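Local coordinates for protein geranyltranstransferase (Legionella pneumophila subsp. pneumophila, PDB 3LOM) that probably makes farnesyl diphosphate, and possibly geranylgeranyl diphosphate, by magnesium-dependent head-to-tail condensation of isoprenoid diphosphates, at residues Y44-G49 with L79-C84; K51-I56 with I292-Q297; K212-T217 with R282-K287; Y59-L64 with A195-V200. All coordinates share one frame; numbering follows the deposited sequence.

Interaction 1: Y44-G49 with L79-C84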
loop_
_atom_site.group_PDB
_atom_site.type_symbol
_atom_site.label_atom_id
_atom_site.label_comp_id
_atom_site.label_asym_id
_atom_site.label_seq_id
_atom_site.Cartn_x
_atom_site.Cartn_y
_atom_site.Cartn_z
ATOM N N TYR A 44 14.008 -1.536 -12.714
ATOM C CA TYR A 44 15.292 -1.057 -12.192
ATOM C C TYR A 44 15.448 -1.366 -10.702
ATOM O O TYR A 44 16.508 -1.819 -10.247
ATOM C CB TYR A 44 15.458 0.445 -12.422
ATOM C CG TYR A 44 16.773 0.983 -11.894
ATOM C CD1 TYR A 44 17.953 0.805 -12.613
ATOM C CD2 TYR A 44 16.841 1.659 -10.668
ATOM C CE1 TYR A 44 19.164 1.279 -12.137
ATOM C CE2 TYR A 44 18.058 2.134 -10.174
ATOM C CZ TYR A 44 19.213 1.939 -10.921
ATOM O OH TYR A 44 20.422 2.403 -10.470
ATOM N N ALA A 45 14.384 -1.106 -9.953
ATOM C CA ALA A 45 14.411 -1.255 -8.506
ATOM C C ALA A 45 14.401 -2.717 -8.060
ATOM O O ALA A 45 15.148 -3.091 -7.159
ATOM C CB ALA A 45 13.260 -0.495 -7.888
ATOM N N LEU A 46 13.579 -3.541 -8.714
ATOM C CA LEU A 46 13.362 -4.932 -8.293
ATOM C C LEU A 46 14.466 -5.945 -8.590
ATOM O O LEU A 46 14.479 -7.023 -7.995
ATOM C CB LEU A 46 12.049 -5.471 -8.867
ATOM C CG LEU A 46 10.781 -5.305 -8.027
ATOM C CD1 LEU A 46 9.645 -6.040 -8.700
ATOM C CD2 LEU A 46 10.979 -5.820 -6.600
ATOM N N PHE A 47 15.371 -5.635 -9.513
ATOM C CA PHE A 47 16.364 -6.628 -9.914
ATOM C C PHE A 47 17.781 -6.155 -9.693
ATOM O O PHE A 47 18.201 -5.133 -10.238
ATOM C CB PHE A 47 16.148 -7.082 -11.356
ATOM C CG PHE A 47 14.843 -7.785 -11.573
ATOM C CD1 PHE A 47 13.746 -7.097 -12.076
ATOM C CD2 PHE A 47 14.704 -9.133 -11.255
ATOM C CE1 PHE A 47 12.523 -7.747 -12.271
ATOM C CE2 PHE A 47 13.485 -9.796 -11.450
ATOM C CZ PHE A 47 12.396 -9.098 -11.959
ATOM N N SER A 48 18.503 -6.912 -8.870
ATOM C CA SER A 48 19.888 -6.610 -8.539
ATOM C C SER A 48 20.696 -7.894 -8.412
ATOM O O SER A 48 20.142 -9.000 -8.464
ATOM C CB SER A 48 19.969 -5.809 -7.234
ATOM O OG SER A 48 19.284 -4.573 -7.348
ATOM N N GLY A 49 22.011 -7.731 -8.255
ATOM C CA GLY A 49 22.912 -8.837 -7.948
ATOM C C GLY A 49 22.816 -9.241 -6.486
ATOM O O GLY A 49 22.207 -8.535 -5.670
ATOM N N LEU A 79 6.246 -10.295 -0.458
ATOM C CA LEU A 79 7.202 -9.846 0.546
ATOM C C LEU A 79 8.335 -9.008 0.009
ATOM O O LEU A 79 8.706 -8.012 0.635
ATOM C CB LEU A 79 7.798 -11.024 1.286
ATOM C CG LEU A 79 7.377 -11.121 2.737
ATOM C CD1 LEU A 79 7.685 -12.505 3.143
ATOM C CD2 LEU A 79 8.106 -10.124 3.628
ATOM N N GLU A 80 8.911 -9.423 -1.120
ATOM C CA GLU A 80 9.980 -8.649 -1.741
ATOM C C GLU A 80 9.485 -7.324 -2.267
ATOM O O GLU A 80 10.175 -6.325 -2.121
ATOM C CB GLU A 80 10.699 -9.406 -2.852
ATOM C CG GLU A 80 12.182 -9.645 -2.578
ATOM C CD GLU A 80 12.911 -8.454 -1.982
ATOM O OE1 GLU A 80 13.366 -8.557 -0.819
ATOM O OE2 GLU A 80 13.033 -7.423 -2.671
ATOM N N LEU A 81 8.291 -7.322 -2.864
ATOM C CA LEU A 81 7.657 -6.089 -3.333
ATOM C C LEU A 81 7.447 -5.088 -2.194
ATOM O O LEU A 81 7.758 -3.900 -2.353
ATOM C CB LEU A 81 6.327 -6.380 -4.044
ATOM C CG LEU A 81 6.363 -6.893 -5.489
ATOM C CD1 LEU A 81 5.031 -7.516 -5.860
ATOM C CD2 LEU A 81 6.712 -5.778 -6.457
ATOM N N THR A 82 6.944 -5.574 -1.051
ATOM C CA THR A 82 6.776 -4.740 0.155
ATOM C C THR A 82 8.130 -4.237 0.666
ATOM O O THR A 82 8.311 -3.039 0.843
ATOM C CB THR A 82 5.984 -5.462 1.288
ATOM O OG1 THR A 82 4.705 -5.889 0.791
ATOM C CG2 THR A 82 5.758 -4.521 2.479
ATOM N N HIS A 83 9.087 -5.143 0.848
ATOM C CA HIS A 83 10.437 -4.766 1.277
ATOM C C HIS A 83 11.060 -3.731 0.346
ATOM O O HIS A 83 11.595 -2.723 0.815
ATOM C CB HIS A 83 11.333 -6.004 1.381
ATOM C CG HIS A 83 12.747 -5.707 1.781
ATOM N ND1 HIS A 83 13.069 -4.996 2.918
ATOM C CD2 HIS A 83 13.924 -6.048 1.206
ATOM C CE1 HIS A 83 14.383 -4.905 3.022
ATOM N NE2 HIS A 83 14.927 -5.535 1.996
ATOM N N CYS A 84 10.950 -3.968 -0.965
ATOM C CA CYS A 84 11.550 -3.094 -1.975
ATOM C C CYS A 84 10.947 -1.700 -1.973
ATOM O O CYS A 84 11.695 -0.720 -1.998
ATOM C CB CYS A 84 11.479 -3.709 -3.385
ATOM S SG CYS A 84 12.403 -2.782 -4.640
#
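Leu46 and Cys84 mark the closest backbone approach, with Leu46 CA and Cys84 CA 6.8 Å apart; 44-49 leads from helix 36-46 into a loop, while 79-84 lies within helix 69-91. Both belong to the all-helical isoprenoid synthase fold, and no hydrogen bond crosses between the two segments, which meet through apolar side chains and one backbone oxygen. Leu46 works with both of its methyls. CD1 meets Leu81 CD2 at 3.7 Å, the two leucine chains slanting across one another, while CD2 sits 3.9 Å from Cys84 CB. The sulfur of Cys84 is swung opposite its own backbone nitrogen (chi1 -172°), which brings it to Ala45, 4.1 Å from Ala45 CB. Met123 of helix 113-135 packs on Ala45, Leu46 and Cys84, so a third helix shares this contact. On either side of Leu46 in the chain, Lys104 NZ is hydrogen-bonded to Tyr44 O and Ser48 OG, and Lys104 makes a cation-pi contact with the Tyr44 ring. Back at the interface, a backbone oxygen joins the apolar groups, with Ala45 O 3.7 Å from Cys84 SG.

Interaction 2: K51-I56 with I292-Q297. With PO4 (phosphate ion), chain C.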
loop_
_atom_site.group_PDB
_atom_site.type_symbol
_atom_site.label_atom_id
_atom_site.label_comp_id
_atom_site.label_asym_id
_atom_site.label_seq_id
_atom_site.Cartn_x
_atom_site.Cartn_y
_atom_site.Cartn_z
ATOM N N LYS A 51 21.719 -11.991 -3.311
ATOM C CA LYS A 51 20.443 -12.614 -2.941
ATOM C C LYS A 51 19.585 -11.780 -1.979
ATOM O O LYS A 51 20.098 -10.977 -1.193
ATOM C CB LYS A 51 20.621 -14.062 -2.430
ATOM C CG LYS A 51 22.059 -14.537 -2.173
ATOM C CD LYS A 51 22.645 -15.256 -3.397
ATOM C CE LYS A 51 23.875 -16.082 -3.043
ATOM N NZ LYS A 51 23.516 -17.365 -2.368
ATOM N N ARG A 52 18.273 -11.975 -2.085
ATOM C CA ARG A 52 17.291 -11.294 -1.244
ATOM C C ARG A 52 16.801 -12.265 -0.162
ATOM O O ARG A 52 16.146 -13.267 -0.471
ATOM C CB ARG A 52 16.100 -10.808 -2.083
ATOM C CG ARG A 52 16.373 -10.584 -3.578
ATOM C CD ARG A 52 16.698 -9.129 -3.912
ATOM N NE ARG A 52 18.133 -8.872 -3.984
ATOM C CZ ARG A 52 18.822 -8.217 -3.057
ATOM N NH1 ARG A 52 18.204 -7.745 -1.980
ATOM N NH2 ARG A 52 20.126 -8.029 -3.209
ATOM N N ILE A 53 17.119 -11.962 1.098
ATOM C CA ILE A 53 16.881 -12.880 2.228
ATOM C C ILE A 53 15.420 -13.282 2.523
ATOM O O ILE A 53 15.152 -14.456 2.799
ATOM C CB ILE A 53 17.666 -12.435 3.524
ATOM C CG1 ILE A 53 17.712 -13.553 4.572
ATOM C CG2 ILE A 53 17.125 -11.125 4.108
ATOM C CD1 ILE A 53 18.456 -14.796 4.119
ATOM N N ARG A 54 14.485 -12.338 2.424
ATOM C CA ARG A 54 13.072 -12.619 2.725
ATOM C C ARG A 54 12.384 -13.700 1.854
ATOM O O ARG A 54 11.724 -14.578 2.420
ATOM C CB ARG A 54 12.236 -11.329 2.817
ATOM C CG ARG A 54 12.546 -10.493 4.047
ATOM C CD ARG A 54 12.352 -9.008 3.786
ATOM N NE ARG A 54 12.889 -8.180 4.867
ATOM C CZ ARG A 54 14.154 -7.774 4.959
ATOM N NH1 ARG A 54 14.539 -7.021 5.986
ATOM N NH2 ARG A 54 15.042 -8.116 4.033
ATOM N N PRO A 55 12.529 -13.654 0.500
ATOM C CA PRO A 55 11.972 -14.756 -0.300
ATOM C C PRO A 55 12.542 -16.134 0.012
ATOM O O PRO A 55 11.797 -17.104 0.015
ATOM C CB PRO A 55 12.354 -14.376 -1.732
ATOM C CG PRO A 55 12.384 -12.950 -1.718
ATOM C CD PRO A 55 12.956 -12.554 -0.385
ATOM N N ILE A 56 13.846 -16.203 0.266
ATOM C CA ILE A 56 14.517 -17.450 0.621
ATOM C C ILE A 56 13.944 -18.049 1.912
ATOM O O ILE A 56 13.650 -19.247 1.965
ATOM C CB ILE A 56 16.049 -17.256 0.757
ATOM C CG1 ILE A 56 16.637 -16.698 -0.545
ATOM C CG2 ILE A 56 16.732 -18.578 1.124
ATOM C CD1 ILE A 56 18.041 -16.110 -0.405
ATOM N N ILE A 292 19.549 -24.305 8.283
ATOM C CA ILE A 292 20.645 -24.248 9.255
ATOM C C ILE A 292 21.949 -23.790 8.589
ATOM O O ILE A 292 22.690 -22.973 9.149
ATOM C CB ILE A 292 20.815 -25.615 9.989
ATOM C CG1 ILE A 292 19.606 -25.881 10.892
ATOM C CG2 ILE A 292 22.104 -25.662 10.816
ATOM C CD1 ILE A 292 19.338 -27.355 11.164
ATOM N N GLU A 293 22.199 -24.297 7.383
ATOM C CA GLU A 293 23.373 -23.909 6.596
ATOM C C GLU A 293 23.288 -22.442 6.165
ATOM O O GLU A 293 24.296 -21.734 6.181
ATOM C CB GLU A 293 23.544 -24.829 5.379
ATOM C CG GLU A 293 25.002 -25.076 4.964
ATOM C CD GLU A 293 25.628 -23.912 4.201
ATOM O OE1 GLU A 293 24.956 -23.344 3.309
ATOM O OE2 GLU A 293 26.796 -23.567 4.492
ATOM N N LEU A 294 22.088 -21.994 5.795
ATOM C CA LEU A 294 21.855 -20.581 5.483
ATOM C C LEU A 294 22.088 -19.689 6.705
ATOM O O LEU A 294 22.723 -18.637 6.598
ATOM C CB LEU A 294 20.446 -20.357 4.919
ATOM C CG LEU A 294 20.099 -18.895 4.602
ATOM C CD1 LEU A 294 20.901 -18.377 3.416
ATOM C CD2 LEU A 294 18.605 -18.697 4.389
ATOM N N THR A 295 21.580 -20.132 7.857
ATOM C CA THR A 295 21.755 -19.440 9.132
ATOM C C THR A 295 23.236 -19.311 9.475
ATOM O O THR A 295 23.692 -18.244 9.895
ATOM C CB THR A 295 21.009 -20.172 10.267
ATOM O OG1 THR A 295 19.666 -20.458 9.851
ATOM C CG2 THR A 295 20.974 -19.332 11.535
ATOM N N LYS A 296 23.982 -20.393 9.259
ATOM C CA LYS A 296 25.421 -20.395 9.490
ATOM C C LYS A 296 26.168 -19.514 8.490
ATOM O O LYS A 296 27.207 -18.948 8.826
ATOM C CB LYS A 296 25.971 -21.823 9.491
ATOM C CG LYS A 296 27.199 -21.993 10.368
ATOM C CD LYS A 296 27.103 -23.241 11.228
ATOM C CE LYS A 296 28.011 -23.126 12.444
ATOM N NZ LYS A 296 27.724 -24.173 13.461
ATOM N N GLN A 297 25.631 -19.392 7.274
ATOM C CA GLN A 297 26.161 -18.451 6.280
ATOM C C GLN A 297 25.907 -17.005 6.707
ATOM O O GLN A 297 26.785 -16.148 6.576
ATOM C CB GLN A 297 25.552 -18.699 4.894
ATOM C CG GLN A 297 26.195 -19.824 4.091
ATOM C CD GLN A 297 25.604 -19.973 2.692
ATOM O OE1 GLN A 297 24.753 -19.185 2.268
ATOM N NE2 GLN A 297 26.057 -20.990 1.968
HETATM P P PO4 C . 18.335 -7.739 1.892
HETATM O O1 PO4 C . 19.803 -7.820 2.228
HETATM O O2 PO4 C . 18.121 -6.702 0.811
HETATM O O3 PO4 C . 17.848 -9.085 1.407
HETATM O O4 PO4 C . 17.579 -7.344 3.140
#
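A phosphate-binding turn opens helix 53-64, and within 51-56, Ile53 and Ile56 reach Leu294 of helix 289-303. The packing converges on one methyl: Leu294 CD2 lies 3.9 Å from Ile53 CD1 and 3.8 Å from Ile56 CG2. With CG trans to the backbone nitrogen (chi1 178°), Leu294 extends toward helix 53-64, and both isoleucines meet it at a slant. The backbones stay well apart, Ile56 CA and Leu294 CA being 9.3 Å from each other, so the link rests on side-chain ends. Residues 51-55 read Lys-Arg-Ile-Arg-Pro and belong to the GGKxxRP-type signature of polyprenyl synthases, which in relatives holds the diphosphate of isopentenyl diphosphate. Here a phosphate ion, probably from the crystallisation liquor, occupies the turn. Ile53 N, the first amide after the N-cap Arg52, gives O3 of the ion a 3.0 Å bond, nearly straight at 162°; the helix end would be expected to strengthen the pull on the anion. The methyl Ile53 CG2 also touches the ion, 3.5 Å from the same O3. Arg54 NH2 reaches O4 of the ion at 2.8 Å, more bent at 145°, and presents the edge of its guanidinium. The weak bond from Arg52 NH1 to O2 is doubtful, because that side chain was modelled in two conformers. Lys51 NZ forms a salt bridge with Asp14.

Interaction 3: K212-T217 with R282-K287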
loop_
_atom_site.group_PDB
_atom_site.type_symbol
_atom_site.label_atom_id
_atom_site.label_comp_id
_atom_site.label_asym_id
_atom_site.label_seq_id
_atom_site.Cartn_x
_atom_site.Cartn_y
_atom_site.Cartn_z
ATOM N N LYS A 212 4.538 -23.835 15.156
ATOM C CA LYS A 212 4.311 -22.384 15.152
ATOM C C LYS A 212 5.326 -21.630 16.003
ATOM O O LYS A 212 6.009 -20.731 15.516
ATOM C CB LYS A 212 2.897 -22.054 15.644
ATOM C CG LYS A 212 1.771 -22.463 14.699
ATOM C CD LYS A 212 0.418 -22.053 15.265
ATOM C CE LYS A 212 -0.718 -22.492 14.359
ATOM N NZ LYS A 212 -2.045 -22.058 14.880
ATOM N N SER A 213 5.439 -22.035 17.266
ATOM C CA SER A 213 6.363 -21.427 18.222
ATOM C C SER A 213 7.841 -21.580 17.849
ATOM O O SER A 213 8.661 -20.730 18.204
ATOM C CB SER A 213 6.117 -22.000 19.620
ATOM O OG SER A 213 7.289 -21.928 20.412
ATOM N N ALA A 214 8.177 -22.663 17.151
ATOM C CA ALA A 214 9.553 -22.912 16.721
ATOM C C ALA A 214 9.974 -21.988 15.575
ATOM O O ALA A 214 11.129 -21.560 15.508
ATOM C CB ALA A 214 9.745 -24.376 16.331
ATOM N N LEU A 215 9.036 -21.685 14.677
ATOM C CA LEU A 215 9.306 -20.763 13.574
ATOM C C LEU A 215 9.400 -19.333 14.104
ATOM O O LEU A 215 10.381 -18.627 13.836
ATOM C CB LEU A 215 8.237 -20.878 12.479
ATOM C CG LEU A 215 8.212 -22.163 11.637
ATOM C CD1 LEU A 215 7.043 -22.146 10.674
ATOM C CD2 LEU A 215 9.521 -22.384 10.875
ATOM N N ARG A 216 8.390 -18.950 14.889
ATOM C CA ARG A 216 8.311 -17.650 15.562
ATOM C C ARG A 216 9.561 -17.268 16.358
ATOM O O ARG A 216 9.984 -16.113 16.327
ATOM C CB ARG A 216 7.061 -17.588 16.447
ATOM C CG ARG A 216 5.785 -17.405 15.648
ATOM C CD ARG A 216 4.541 -17.838 16.397
ATOM N NE ARG A 216 3.349 -17.661 15.567
ATOM C CZ ARG A 216 2.116 -18.023 15.911
ATOM N NH1 ARG A 216 1.881 -18.597 17.084
ATOM N NH2 ARG A 216 1.111 -17.810 15.071
ATOM N N THR A 217 10.154 -18.244 17.044
ATOM C CA THR A 217 11.401 -18.029 17.781
ATOM C C THR A 217 12.574 -17.795 16.822
ATOM O O THR A 217 13.336 -16.837 17.002
ATOM C CB THR A 217 11.694 -19.196 18.757
ATOM O OG1 THR A 217 10.577 -19.369 19.634
ATOM C CG2 THR A 217 12.943 -18.928 19.597
ATOM N N ARG A 282 15.537 -27.695 15.754
ATOM C CA ARG A 282 15.909 -29.079 16.066
ATOM C C ARG A 282 14.710 -30.026 16.163
ATOM O O ARG A 282 14.880 -31.245 16.165
ATOM C CB ARG A 282 16.748 -29.131 17.341
ATOM C CG ARG A 282 18.066 -28.386 17.228
ATOM C CD ARG A 282 18.774 -28.333 18.562
ATOM N NE ARG A 282 19.459 -29.582 18.882
ATOM C CZ ARG A 282 20.057 -29.833 20.042
ATOM N NH1 ARG A 282 20.050 -28.922 21.009
ATOM N NH2 ARG A 282 20.659 -30.998 20.239
ATOM N N LEU A 283 13.509 -29.454 16.233
ATOM C CA LEU A 283 12.263 -30.206 16.108
ATOM C C LEU A 283 12.137 -30.809 14.702
ATOM O O LEU A 283 11.618 -31.914 14.539
ATOM C CB LEU A 283 11.067 -29.293 16.399
ATOM C CG LEU A 283 9.873 -29.825 17.205
ATOM C CD1 LEU A 283 9.048 -28.667 17.757
ATOM C CD2 LEU A 283 8.983 -30.791 16.416
ATOM N N PHE A 284 12.616 -30.079 13.697
ATOM C CA PHE A 284 12.576 -30.523 12.303
ATOM C C PHE A 284 13.730 -31.474 11.987
ATOM O O PHE A 284 13.587 -32.380 11.163
ATOM C CB PHE A 284 12.608 -29.322 11.350
ATOM C CG PHE A 284 11.583 -28.259 11.662
ATOM C CD1 PHE A 284 10.271 -28.384 11.213
ATOM C CD2 PHE A 284 11.938 -27.125 12.394
ATOM C CE1 PHE A 284 9.325 -27.401 11.498
ATOM C CE2 PHE A 284 11.000 -26.139 12.686
ATOM C CZ PHE A 284 9.690 -26.276 12.236
ATOM N N GLY A 285 14.871 -31.250 12.636
ATOM C CA GLY A 285 16.023 -32.142 12.538
ATOM C C GLY A 285 16.821 -31.995 11.257
ATOM O O GLY A 285 17.337 -30.914 10.958
ATOM N N SER A 286 16.921 -33.093 10.507
ATOM C CA SER A 286 17.671 -33.142 9.245
ATOM C C SER A 286 16.939 -32.458 8.093
ATOM O O SER A 286 17.564 -32.051 7.112
ATOM C CB SER A 286 18.001 -34.589 8.862
ATOM O OG SER A 286 19.134 -35.062 9.568
ATOM N N LYS A 287 15.617 -32.343 8.222
ATOM C CA LYS A 287 14.772 -31.636 7.259
ATOM C C LYS A 287 15.094 -30.132 7.206
ATOM O O LYS A 287 14.886 -29.481 6.180
ATOM C CB LYS A 287 13.299 -31.856 7.615
ATOM C CG LYS A 287 12.309 -31.512 6.517
ATOM C CD LYS A 287 10.893 -31.808 6.960
ATOM C CE LYS A 287 9.892 -31.493 5.860
ATOM N NZ LYS A 287 8.497 -31.596 6.365
#
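Apolar contact comes first: Phe284, on the connection between helices 263-279 and 289-303, brings its ring up to Ala214 and Leu215 of helix 209-236. Phe284 CE2 is 4.2 Å from Ala214 CB, and the ring tip, Phe284 CZ, is 4.1 Å from Leu215 CD2. The leucine chain runs at about a right angle to the phenylalanine. A chi1 of -51° keeps CG of Phe284 beside its own backbone nitrogen and projects the ring off the connection toward the helix. Ile211 and Leu64 also touch this ring. Gly285 has a positive phi (77°), just before the chain enters helix 289-303.

Hydrogen bonds act within the helix instead of across the contact. Ser213 O accepts two from Thr217: one from the hydroxyl OG1 at 2.8 Å, arriving almost in line with the carbonyl bond (162°), and one from the backbone N at 3.1 Å. The hydroxyl of Thr217 is thereby satisfied by its own helix. Ala214 O receives a further bond from Ser280 OG, tying helix 209-236 to the chain that leads into the connection.

Charges stand at the periphery. Arg216 is paired with Glu198 of helix 178-201, with Lys212 CB near one face of its guanidinium, offset toward the rim, and Lys287 reaches Asp66 and Leu64 O. With no polar bond between the two segments themselves, their contact should owe its stability mainly to nondirectional dispersion and to partial burial of the ring.

Interaction 4: Y59-L64 with A195-V200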
loop_
_atom_site.group_PDB
_atom_site.type_symbol
_atom_site.label_atom_id
_atom_site.label_comp_id
_atom_site.label_asym_id
_atom_site.label_seq_id
_atom_site.Cartn_x
_atom_site.Cartn_y
_atom_site.Cartn_z
ATOM N N TYR A 59 10.732 -19.601 1.239
ATOM C CA TYR A 59 10.906 -20.890 0.566
ATOM C C TYR A 59 11.329 -21.986 1.529
ATOM O O TYR A 59 10.776 -23.078 1.501
ATOM C CB TYR A 59 11.913 -20.788 -0.586
ATOM C CG TYR A 59 11.357 -20.116 -1.826
ATOM C CD1 TYR A 59 10.177 -20.570 -2.418
ATOM C CD2 TYR A 59 12.020 -19.042 -2.420
ATOM C CE1 TYR A 59 9.663 -19.962 -3.557
ATOM C CE2 TYR A 59 11.511 -18.426 -3.560
ATOM C CZ TYR A 59 10.335 -18.894 -4.122
ATOM O OH TYR A 59 9.827 -18.295 -5.249
ATOM N N LEU A 60 12.290 -21.671 2.393
ATOM C CA LEU A 60 12.846 -22.639 3.335
ATOM C C LEU A 60 11.899 -23.003 4.480
ATOM O O LEU A 60 11.833 -24.168 4.883
ATOM C CB LEU A 60 14.187 -22.147 3.875
ATOM C CG LEU A 60 15.320 -22.136 2.849
ATOM C CD1 LEU A 60 16.634 -21.748 3.499
ATOM C CD2 LEU A 60 15.439 -23.494 2.179
ATOM N N ALA A 61 11.165 -22.012 4.984
ATOM C CA ALA A 61 10.148 -22.241 6.006
ATOM C C ALA A 61 8.940 -22.952 5.419
ATOM O O ALA A 61 8.293 -23.751 6.100
ATOM C CB ALA A 61 9.722 -20.929 6.656
ATOM N N GLY A 62 8.642 -22.653 4.156
ATOM C CA GLY A 62 7.537 -23.287 3.440
ATOM C C GLY A 62 7.770 -24.760 3.157
ATOM O O GLY A 62 6.827 -25.551 3.142
ATOM N N ASP A 63 9.035 -25.116 2.930
ATOM C CA ASP A 63 9.462 -26.501 2.751
ATOM C C ASP A 63 9.296 -27.313 4.023
ATOM O O ASP A 63 8.870 -28.468 3.969
ATOM C CB ASP A 63 10.926 -26.559 2.308
ATOM C CG ASP A 63 11.082 -26.616 0.801
ATOM O OD1 ASP A 63 10.083 -26.418 0.074
ATOM O OD2 ASP A 63 12.218 -26.863 0.343
ATOM N N LEU A 64 9.629 -26.695 5.158
ATOM C CA LEU A 64 9.574 -27.342 6.470
ATOM C C LEU A 64 8.185 -27.855 6.827
ATOM O O LEU A 64 8.054 -28.925 7.421
ATOM C CB LEU A 64 10.084 -26.396 7.557
ATOM C CG LEU A 64 11.596 -26.156 7.584
ATOM C CD1 LEU A 64 11.946 -24.983 8.486
ATOM C CD2 LEU A 64 12.326 -27.405 8.020
ATOM N N ALA A 195 6.844 -11.890 9.407
ATOM C CA ALA A 195 5.799 -12.140 8.407
ATOM C C ALA A 195 6.122 -13.257 7.390
ATOM O O ALA A 195 5.203 -13.901 6.889
ATOM C CB ALA A 195 5.425 -10.855 7.693
ATOM N N CYS A 196 7.408 -13.491 7.110
ATOM C CA CYS A 196 7.839 -14.595 6.232
ATOM C C CYS A 196 7.353 -15.931 6.755
ATOM O O CYS A 196 6.825 -16.753 6.008
ATOM C CB CYS A 196 9.364 -14.659 6.113
ATOM S SG CYS A 196 10.149 -13.175 5.487
ATOM N N PHE A 197 7.527 -16.119 8.057
ATOM C CA PHE A 197 7.144 -17.338 8.733
ATOM C C PHE A 197 5.638 -17.358 8.987
ATOM O O PHE A 197 4.992 -18.392 8.819
ATOM C CB PHE A 197 7.958 -17.481 10.019
ATOM C CG PHE A 197 9.441 -17.321 9.807
ATOM C CD1 PHE A 197 10.226 -18.412 9.461
ATOM C CD2 PHE A 197 10.051 -16.074 9.933
ATOM C CE1 PHE A 197 11.595 -18.266 9.250
ATOM C CE2 PHE A 197 11.412 -15.917 9.714
ATOM C CZ PHE A 197 12.188 -17.014 9.379
ATOM N N GLU A 198 5.076 -16.205 9.335
ATOM C CA GLU A 198 3.646 -16.112 9.651
ATOM C C GLU A 198 2.717 -16.262 8.443
ATOM O O GLU A 198 1.649 -16.867 8.564
ATOM C CB GLU A 198 3.324 -14.815 10.403
ATOM C CG GLU A 198 3.924 -14.709 11.803
ATOM C CD GLU A 198 3.125 -15.443 12.876
ATOM O OE1 GLU A 198 2.009 -15.941 12.597
ATOM O OE2 GLU A 198 3.623 -15.509 14.018
ATOM N N MET A 199 3.111 -15.706 7.293
ATOM C CA MET A 199 2.336 -15.881 6.051
ATOM C C MET A 199 2.388 -17.340 5.571
ATOM O O MET A 199 1.396 -17.864 5.064
ATOM C CB MET A 199 2.796 -14.918 4.948
ATOM C CG MET A 199 2.218 -13.504 5.057
ATOM S SD MET A 199 2.780 -12.324 3.799
ATOM C CE MET A 199 4.449 -12.315 4.212
ATOM N N VAL A 200 3.545 -17.979 5.758
ATOM C CA VAL A 200 3.739 -19.402 5.472
ATOM C C VAL A 200 2.842 -20.272 6.371
ATOM O O VAL A 200 2.226 -21.232 5.897
ATOM C CB VAL A 200 5.261 -19.783 5.558
ATOM C CG1 VAL A 200 5.480 -21.244 5.926
ATOM C CG2 VAL A 200 5.968 -19.467 4.242
#
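Ala61 CB touches the ring of Phe197, 3.8 Å from CD1 and 4.2 Å from CE1, so the methyl lies by the CD1-CE1 bond of the ring. Beside it Val200 pushes CG1 against the backbone of the other helix, 3.8 Å from Gly62 CA and the same distance from Ala61 O. Gly62 CA and Val200 CA stand 5.8 Å apart, a close approach consistent with the lack of a side chain on Gly62 and the small one on Ala61. Two small residues of helix 53-64 thus meet the branched Val200. The first side-chain bond of Phe197 does not aim at helix 53-64, yet the end of the side chain comes back to Ala61.

The helix axes in these short segments approach to 9.2 Å and run in the same general direction, crossing at -36°. One turn earlier in helix 53-64, Val58 packs on Val200 and Leu57 on Phe197, continuing the same seam. Tyr59, whose first side-chain bond points away from helix 178-201, stacks on the ring of Tyr16 and hydrogen-bonds Asp73, while Asp63 is bonded to Tyr16 OH. Helix 53-64 is thus sandwiched in the bundle: Leu60 and Leu64 lean on helix 289-303, and beyond the seam helix 178-201 uses Met199 to meet helices 69-91 and 141-155.

All four contacts are apolar at heart and buried where they touch, yet their settings differ. Interactions 1 and 4 touch where Leu79 meets Met199 and Cys196. Interaction 2 shares helix 53-64 with interaction 4: one end of that helix binds an anion, while farther along it is closely packed, and Leu294 touches Leu60 between them. Interaction 3 is the most outlying, its centre about 19 Å from the chain's centre, and joins a connection to a helix through the partly exposed Phe284. It meets interaction 4 through a salt bridge, Arg216 with Glu198; charge appears both here and at the phosphate turn of interaction 2. His83 of interaction 1 also packs against Arg54 of interaction 2, beside that turn.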